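Local coordinates for BepC protein (Bartonella tribocorum, PDB 4WGJ) that probably transfers AMP from ATP to threonine or tyrosine side chains of target proteins, through the Fic domain that this fragment holds, at residues F74-D82 / F87-M98; A142-E150 / N163-G171. All coordinates share one frame; numbering follows the deposited sequence.

Contact 1 (F74-D82 / F87-M98)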
# COMPACT_ATOMS: atom_id res chain seq x y z
N PHE A 74 1.65 -14.57 0.02
CA PHE A 74 0.34 -14.71 -0.63
C PHE A 74 0.47 -15.12 -2.08
O PHE A 74 1.25 -14.53 -2.83
CB PHE A 74 -0.46 -13.41 -0.56
CG PHE A 74 -0.75 -12.94 0.83
CD1 PHE A 74 -1.51 -13.72 1.69
CD2 PHE A 74 -0.30 -11.70 1.26
CE1 PHE A 74 -1.79 -13.29 2.97
CE2 PHE A 74 -0.59 -11.26 2.55
CZ PHE A 74 -1.34 -12.06 3.40
N GLU A 75 -0.35 -16.09 -2.48
CA GLU A 75 -0.39 -16.53 -3.88
C GLU A 75 -0.73 -15.39 -4.82
O GLU A 75 -0.29 -15.36 -5.97
CB GLU A 75 -1.41 -17.64 -4.06
CG GLU A 75 -1.03 -18.98 -3.42
CD GLU A 75 -2.05 -20.07 -3.72
OE1 GLU A 75 -2.57 -20.10 -4.86
OE2 GLU A 75 -2.32 -20.91 -2.82
N TRP A 76 -1.56 -14.47 -4.32
CA TRP A 76 -2.04 -13.35 -5.13
C TRP A 76 -1.19 -12.09 -5.01
O TRP A 76 -1.63 -11.02 -5.43
CB TRP A 76 -3.51 -13.02 -4.78
CG TRP A 76 -3.77 -13.01 -3.30
CD1 TRP A 76 -4.24 -14.05 -2.55
CD2 TRP A 76 -3.56 -11.92 -2.40
NE1 TRP A 76 -4.35 -13.67 -1.23
CE2 TRP A 76 -3.94 -12.37 -1.11
CE3 TRP A 76 -3.11 -10.60 -2.55
CZ2 TRP A 76 -3.87 -11.55 0.03
CZ3 TRP A 76 -3.05 -9.78 -1.41
CH2 TRP A 76 -3.42 -10.27 -0.14
N ALA A 77 0.02 -12.20 -4.45
CA ALA A 77 0.89 -11.02 -4.34
C ALA A 77 1.02 -10.36 -5.71
O ALA A 77 1.22 -11.05 -6.72
CB ALA A 77 2.25 -11.41 -3.81
N GLY A 78 0.90 -9.03 -5.76
CA GLY A 78 0.99 -8.32 -7.03
C GLY A 78 -0.33 -8.17 -7.77
O GLY A 78 -0.41 -7.43 -8.76
N HIS A 79 -1.37 -8.87 -7.32
CA HIS A 79 -2.68 -8.79 -7.98
C HIS A 79 -3.64 -7.96 -7.15
O HIS A 79 -3.71 -8.12 -5.94
CB HIS A 79 -3.27 -10.18 -8.18
CG HIS A 79 -2.43 -11.08 -9.02
ND1 HIS A 79 -2.82 -11.53 -10.26
CD2 HIS A 79 -1.21 -11.62 -8.79
CE1 HIS A 79 -1.88 -12.31 -10.76
NE2 HIS A 79 -0.89 -12.38 -9.90
N THR A 80 -4.38 -7.08 -7.80
CA THR A 80 -5.30 -6.18 -7.08
C THR A 80 -6.65 -6.85 -6.83
O THR A 80 -7.04 -7.79 -7.54
CB THR A 80 -5.49 -4.87 -7.86
OG1 THR A 80 -5.90 -5.18 -9.19
CG2 THR A 80 -4.17 -4.10 -7.93
N ARG A 81 -7.37 -6.36 -5.82
CA ARG A 81 -8.56 -7.05 -5.33
C ARG A 81 -9.79 -6.85 -6.20
O ARG A 81 -10.83 -7.45 -5.93
CB ARG A 81 -8.89 -6.60 -3.90
CG ARG A 81 -9.18 -5.12 -3.77
CD ARG A 81 -9.37 -4.69 -2.30
NE ARG A 81 -9.36 -3.24 -2.23
CZ ARG A 81 -10.42 -2.45 -2.44
NH1 ARG A 81 -11.63 -2.97 -2.67
NH2 ARG A 81 -10.27 -1.13 -2.39
N ASP A 82 -9.67 -6.03 -7.24
CA ASP A 82 -10.75 -5.85 -8.21
C ASP A 82 -10.70 -6.89 -9.31
O ASP A 82 -11.59 -6.94 -10.16
CB ASP A 82 -10.70 -4.45 -8.84
CG ASP A 82 -9.34 -4.12 -9.48
OD1 ASP A 82 -8.38 -4.90 -9.31
OD2 ASP A 82 -9.23 -3.06 -10.15
N PHE A 87 -6.95 -19.43 -6.66
CA PHE A 87 -5.93 -20.09 -5.85
C PHE A 87 -5.56 -21.45 -6.41
O PHE A 87 -6.30 -22.02 -7.20
CB PHE A 87 -6.41 -20.27 -4.41
CG PHE A 87 -6.47 -19.00 -3.61
CD1 PHE A 87 -7.62 -18.22 -3.61
CD2 PHE A 87 -5.39 -18.60 -2.84
CE1 PHE A 87 -7.68 -17.05 -2.86
CE2 PHE A 87 -5.44 -17.44 -2.10
CZ PHE A 87 -6.58 -16.66 -2.12
N GLU A 88 -4.43 -21.99 -5.96
CA GLU A 88 -4.05 -23.35 -6.34
C GLU A 88 -5.11 -24.35 -5.87
O GLU A 88 -5.27 -25.40 -6.48
CB GLU A 88 -2.68 -23.71 -5.77
CG GLU A 88 -1.54 -22.92 -6.40
CD GLU A 88 -0.17 -23.52 -6.13
OE1 GLU A 88 -0.11 -24.70 -5.70
OE2 GLU A 88 0.84 -22.82 -6.35
N ASP A 89 -5.85 -24.00 -4.82
CA ASP A 89 -6.87 -24.91 -4.28
C ASP A 89 -8.13 -24.94 -5.15
O ASP A 89 -9.06 -25.71 -4.88
CB ASP A 89 -7.21 -24.55 -2.82
CG ASP A 89 -7.94 -23.22 -2.66
OD1 ASP A 89 -8.56 -22.70 -3.61
OD2 ASP A 89 -7.90 -22.67 -1.53
N GLY A 90 -8.17 -24.11 -6.18
CA GLY A 90 -9.23 -24.14 -7.18
C GLY A 90 -10.34 -23.12 -7.00
O GLY A 90 -11.20 -22.97 -7.87
N THR A 91 -10.35 -22.43 -5.86
CA THR A 91 -11.38 -21.44 -5.58
C THR A 91 -10.98 -20.06 -6.10
O THR A 91 -9.79 -19.78 -6.25
CB THR A 91 -11.68 -21.35 -4.06
OG1 THR A 91 -10.54 -20.81 -3.38
CG2 THR A 91 -12.03 -22.73 -3.49
N THR A 92 -11.96 -19.21 -6.37
CA THR A 92 -11.68 -17.90 -6.94
C THR A 92 -12.17 -16.80 -6.01
O THR A 92 -13.30 -16.86 -5.52
CB THR A 92 -12.34 -17.75 -8.32
OG1 THR A 92 -11.78 -18.73 -9.20
CG2 THR A 92 -12.10 -16.36 -8.90
N ALA A 93 -11.31 -15.81 -5.77
CA ALA A 93 -11.61 -14.73 -4.84
C ALA A 93 -11.56 -13.36 -5.52
O ALA A 93 -10.81 -13.14 -6.47
CB ALA A 93 -10.64 -14.76 -3.66
N ARG A 94 -12.36 -12.43 -5.01
CA ARG A 94 -12.33 -11.03 -5.42
C ARG A 94 -12.89 -10.21 -4.27
O ARG A 94 -13.73 -10.71 -3.51
CB ARG A 94 -13.16 -10.80 -6.68
CG ARG A 94 -12.75 -9.57 -7.49
CD ARG A 94 -13.53 -9.49 -8.82
NE ARG A 94 -14.89 -8.97 -8.67
CZ ARG A 94 -15.22 -7.69 -8.83
NH1 ARG A 94 -14.28 -6.79 -9.13
NH2 ARG A 94 -16.48 -7.32 -8.67
N MET A 95 -12.45 -8.96 -4.13
CA MET A 95 -13.04 -8.13 -3.09
C MET A 95 -13.14 -6.68 -3.51
O MET A 95 -12.33 -5.86 -3.10
CB MET A 95 -12.25 -8.23 -1.79
CG MET A 95 -13.03 -7.61 -0.63
SD MET A 95 -12.48 -8.21 0.96
CE MET A 95 -13.82 -7.66 2.01
N PRO A 96 -14.12 -6.36 -4.35
CA PRO A 96 -14.23 -5.00 -4.88
C PRO A 96 -14.53 -3.95 -3.81
O PRO A 96 -14.20 -2.78 -4.02
CB PRO A 96 -15.40 -5.11 -5.87
CG PRO A 96 -16.21 -6.25 -5.34
CD PRO A 96 -15.18 -7.24 -4.88
N ALA A 97 -15.13 -4.35 -2.69
CA ALA A 97 -15.49 -3.38 -1.66
C ALA A 97 -14.82 -3.72 -0.33
O ALA A 97 -14.95 -4.84 0.16
CB ALA A 97 -17.00 -3.33 -1.48
N MET A 98 -14.12 -2.75 0.25
CA MET A 98 -13.55 -2.91 1.59
C MET A 98 -13.84 -1.65 2.38
O MET A 98 -13.72 -0.53 1.87
CB MET A 98 -12.04 -3.18 1.57
CG MET A 98 -11.64 -4.49 0.89
SD MET A 98 -9.90 -4.97 1.16
CE MET A 98 -9.96 -5.55 2.84
O HOH W 1 -4.25 -22.62 -2.61
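Arg81 reaches from loop 74-82 to Met95, Pro96 and Met98 of 87-98, while Glu75 and Trp76 meet Phe87 and Glu88 at the other end. Segment 87-98 includes the second strand of the hairpin 85-86/92-93, which probably corresponds to the flap of Fic domains. Arg81 runs extended from CG to NE. Its CB and CG lie against Met95 O, CG at 3.3 Å. CD touches Met98 SD at 3.5 Å. NE bonds outside the segments to His153 O, at the start of the Fic motif. NH1 donates to Met95 O at 3.0 Å (166°), in the guanidinium plane, and weakly to Pro96 O. NH2 reaches Ala108 O. Met98 CG lies over one face of the guanidinium. The backbone hydrogen bond Met95 N to Arg81 O is 2.9 Å. The side-chain NH1 of Arg94 donates to Asp82 O from above the carbonyl plane. At the far end, Glu75 OE1 accepts from Glu88 N at 2.9 Å with its syn lone pair. Phe87 CZ comes 3.5 Å from Trp76 CD1, at the indole edge. Backbone carbonyls hold Arg81, and their dipoles probably offset its buried charge. The same bonds join this loop to His153 of the Fic motif.

Contact 2 (A142-E150 / N163-G171); sequences AADVFMALE and NRMFMEKLG. With ANP (phosphoaminophosphonic acid-adenylate ester), chain B; GLY (glycine), chain D.
The Phe146 ring turns an edge to helix 163-171, with Asn163 C and Arg164 N in its plane. On one face lies Glu150 CG, from the next turn of its own helix, 3.7 Å above the plane. The Arg164 guanidinium carries the bound glycine's OXT over the centre of one face. The gamma-phosphate of AMPPNP and water 2 sit at its edge. This is the core helix pair of the Fic fold. The Fic motif, HPFxxGNGRxxR, spans the turn between them and runs into the second helix, ending at Arg164. The axes of segments 142-150 and 163-171 approach to 10.1 Å at 151°, roughly antiparallel. Arg164 NH1 donates to AMPPNP O3G at 2.9 Å, and NH2 to O1G at 3.0 Å. Two N-H groups on two phosphate oxygens fix the rotation of the guanidinium. A bend at chi2 (-67°) turns the Glu150 carboxylate to the nucleotide, where OE1 accepts from AMPPNP O3' at 2.7 Å. Asn163 ND2 meets Glu150 OE2 from above the carboxylate plane, in a nearly straight hydrogen bond (176°) of 3.0 Å. Asn163 probably helps position the carboxylate that holds the ribose. Deeper in, Leu149 CD1 abuts Phe166 CD1 at 3.5 Å. Met167 is a knob in the hole formed by Ala142, Val145, Phe146 and Leu149. Its SD makes a Met-aromatic contact at the Phe146 edge, and its methyl CE ends 3.6 Å from Ala142 CB.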
# COMPACT_ATOMS: atom_id res chain seq x y z
N ALA A 142 3.97 14.74 -1.47
CA ALA A 142 4.07 13.32 -1.15
C ALA A 142 2.92 12.86 -0.26
O ALA A 142 2.41 11.76 -0.44
CB ALA A 142 5.42 13.01 -0.49
N ALA A 143 2.51 13.72 0.67
CA ALA A 143 1.33 13.44 1.49
C ALA A 143 0.09 13.22 0.62
O ALA A 143 -0.69 12.30 0.87
CB ALA A 143 1.07 14.57 2.47
N ASP A 144 -0.09 14.07 -0.39
CA ASP A 144 -1.23 13.93 -1.30
C ASP A 144 -1.15 12.60 -2.06
O ASP A 144 -2.16 11.91 -2.23
CB ASP A 144 -1.29 15.10 -2.31
CG ASP A 144 -1.68 16.42 -1.67
OD1 ASP A 144 -2.39 16.42 -0.64
OD2 ASP A 144 -1.28 17.47 -2.22
N VAL A 145 0.04 12.26 -2.52
CA VAL A 145 0.20 11.01 -3.27
C VAL A 145 -0.13 9.82 -2.37
O VAL A 145 -0.83 8.88 -2.76
CB VAL A 145 1.65 10.85 -3.81
CG1 VAL A 145 1.87 9.45 -4.35
CG2 VAL A 145 1.90 11.86 -4.91
N PHE A 146 0.35 9.88 -1.14
CA PHE A 146 0.16 8.78 -0.21
C PHE A 146 -1.32 8.62 0.14
O PHE A 146 -1.82 7.50 0.24
CB PHE A 146 0.98 9.00 1.05
CG PHE A 146 0.95 7.85 2.00
CD1 PHE A 146 1.55 6.64 1.67
CD2 PHE A 146 0.36 7.98 3.25
CE1 PHE A 146 1.55 5.57 2.55
CE2 PHE A 146 0.34 6.91 4.14
CZ PHE A 146 0.94 5.71 3.80
N MET A 147 -1.99 9.75 0.38
CA MET A 147 -3.42 9.68 0.67
C MET A 147 -4.20 9.09 -0.50
O MET A 147 -5.20 8.38 -0.29
CB MET A 147 -3.96 11.07 1.03
CG MET A 147 -3.47 11.55 2.41
SD MET A 147 -4.19 13.10 2.95
CE MET A 147 -3.36 14.25 1.85
N ALA A 148 -3.75 9.37 -1.73
CA ALA A 148 -4.41 8.79 -2.90
C ALA A 148 -4.20 7.28 -2.94
O ALA A 148 -5.13 6.52 -3.21
CB ALA A 148 -3.90 9.43 -4.19
N LEU A 149 -2.97 6.84 -2.68
CA LEU A 149 -2.69 5.41 -2.61
C LEU A 149 -3.51 4.72 -1.53
O LEU A 149 -4.03 3.62 -1.72
CB LEU A 149 -1.20 5.17 -2.34
CG LEU A 149 -0.26 5.48 -3.51
CD1 LEU A 149 1.19 5.50 -3.02
CD2 LEU A 149 -0.41 4.45 -4.63
N GLU A 150 -3.60 5.38 -0.37
CA GLU A 150 -4.28 4.80 0.79
C GLU A 150 -5.77 4.66 0.50
O GLU A 150 -6.39 3.66 0.88
CB GLU A 150 -4.03 5.65 2.05
CG GLU A 150 -2.68 5.38 2.72
CD GLU A 150 -2.58 3.98 3.32
OE1 GLU A 150 -3.48 3.60 4.10
OE2 GLU A 150 -1.61 3.26 3.00
N ASN A 163 2.34 0.69 -0.10
CA ASN A 163 2.23 2.13 -0.30
C ASN A 163 3.41 2.88 0.32
O ASN A 163 3.92 3.86 -0.24
CB ASN A 163 0.92 2.65 0.31
CG ASN A 163 -0.30 2.24 -0.48
OD1 ASN A 163 -0.20 1.83 -1.63
ND2 ASN A 163 -1.48 2.38 0.13
N ARG A 164 3.82 2.46 1.52
CA ARG A 164 4.96 3.12 2.16
C ARG A 164 6.24 2.90 1.35
O ARG A 164 7.03 3.84 1.17
CB ARG A 164 5.11 2.63 3.60
CG ARG A 164 3.91 3.08 4.45
CD ARG A 164 4.14 3.00 5.94
NE ARG A 164 4.33 1.64 6.41
CZ ARG A 164 3.34 0.80 6.74
NH1 ARG A 164 2.07 1.18 6.65
NH2 ARG A 164 3.64 -0.42 7.17
N MET A 165 6.44 1.70 0.82
CA MET A 165 7.61 1.48 -0.03
C MET A 165 7.54 2.31 -1.32
O MET A 165 8.55 2.86 -1.77
CB MET A 165 7.77 -0.01 -0.36
CG MET A 165 8.93 -0.31 -1.29
SD MET A 165 10.54 0.14 -0.57
CE MET A 165 10.57 -0.94 0.85
N PHE A 166 6.35 2.41 -1.91
CA PHE A 166 6.17 3.28 -3.07
C PHE A 166 6.69 4.69 -2.76
O PHE A 166 7.36 5.32 -3.58
CB PHE A 166 4.69 3.31 -3.45
CG PHE A 166 4.38 4.03 -4.75
CD1 PHE A 166 4.26 5.41 -4.79
CD2 PHE A 166 4.12 3.30 -5.91
CE1 PHE A 166 3.92 6.07 -5.97
CE2 PHE A 166 3.78 3.95 -7.09
CZ PHE A 166 3.68 5.33 -7.13
N MET A 167 6.38 5.18 -1.56
CA MET A 167 6.82 6.52 -1.17
C MET A 167 8.33 6.59 -0.96
O MET A 167 8.96 7.60 -1.30
CB MET A 167 6.10 6.98 0.10
CG MET A 167 4.57 7.05 -0.03
SD MET A 167 3.97 7.89 -1.50
CE MET A 167 4.64 9.55 -1.29
N GLU A 168 8.91 5.55 -0.38
CA GLU A 168 10.37 5.52 -0.22
C GLU A 168 11.06 5.61 -1.58
O GLU A 168 12.04 6.34 -1.74
CB GLU A 168 10.83 4.25 0.49
CG GLU A 168 10.38 4.10 1.93
CD GLU A 168 11.22 3.06 2.66
OE1 GLU A 168 12.43 2.94 2.36
OE2 GLU A 168 10.67 2.36 3.52
N LYS A 169 10.54 4.85 -2.55
CA LYS A 169 11.17 4.80 -3.87
C LYS A 169 10.94 6.11 -4.62
O LYS A 169 11.83 6.59 -5.32
CB LYS A 169 10.64 3.61 -4.70
CG LYS A 169 10.79 2.24 -4.02
CD LYS A 169 12.24 1.89 -3.72
CE LYS A 169 13.04 1.71 -4.99
NZ LYS A 169 14.46 1.37 -4.65
N LEU A 170 9.75 6.67 -4.48
CA LEU A 170 9.46 7.98 -5.06
C LEU A 170 10.42 9.04 -4.50
O LEU A 170 10.98 9.83 -5.24
CB LEU A 170 8.00 8.37 -4.80
CG LEU A 170 7.50 9.64 -5.48
CD1 LEU A 170 7.60 9.55 -7.01
CD2 LEU A 170 6.05 9.95 -5.04
N GLY A 171 10.61 9.03 -3.18
CA GLY A 171 11.56 9.94 -2.56
C GLY A 171 12.97 9.73 -3.10
O GLY A 171 13.66 10.70 -3.44
PG ANP B . 0.22 -2.23 7.95
O1G ANP B . 1.74 -2.63 7.98
O2G ANP B . -0.24 -2.10 9.38
O3G ANP B . 0.07 -0.86 7.21
PB ANP B . -0.84 -3.80 5.64
O1B ANP B . 0.48 -3.49 5.03
O2B ANP B . -1.25 -5.29 5.46
N3B ANP B . -0.79 -3.46 7.29
PA ANP B . -3.51 -3.18 5.02
O1A ANP B . -3.92 -3.82 6.30
O2A ANP B . -4.07 -3.80 3.75
O3A ANP B . -1.94 -2.96 4.90
O5' ANP B . -3.94 -1.65 5.09
C5' ANP B . -3.54 -0.87 6.24
C4' ANP B . -3.66 0.61 5.95
O4' ANP B . -5.03 1.04 6.16
C3' ANP B . -2.79 1.49 6.86
O3' ANP B . -2.15 2.54 6.14
C2' ANP B . -3.79 2.02 7.88
O2' ANP B . -3.39 3.25 8.47
C1' ANP B . -5.03 2.18 7.00
N9 ANP B . -6.28 2.24 7.76
C8 ANP B . -6.59 1.52 8.89
N7 ANP B . -7.78 1.79 9.38
C5 ANP B . -8.28 2.76 8.52
C6 ANP B . -9.49 3.47 8.50
N6 ANP B . -10.47 3.31 9.39
N1 ANP B . -9.67 4.37 7.50
C2 ANP B . -8.70 4.54 6.61
N3 ANP B . -7.51 3.93 6.53
C4 ANP B . -7.36 3.05 7.52
N GLY D . 2.41 0.68 10.81
CA GLY D . 3.81 0.97 11.08
C GLY D . 4.32 2.13 10.25
O GLY D . 5.49 2.51 10.32
OXT GLY D . 3.56 2.71 9.48
O HOH W 2 0.25 2.96 5.67

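Contact 1 closes before contact 2 opens, and both belong to the Fic domain. Their centres are 23 Å apart; the nearest atoms are about 7 Å apart and do not touch. Contact 2 pairs helices 135-152 and 159-174 in the core. Contact 1 joins loops on the probable flap side. Helix 111-126 links them: Ile113 meets Arg81 and Asp82, while Leu120 and Leu124 meet the helix pair. Helix 59-70 also serves both, through His66 to Gly78 and Leu62 to the pair. AMPPNP is bound directly at contact 2, and Met98 of contact 1 comes within about 6 Å of it. The nucleotide thus appears to sit between the helical core and the probable flap side.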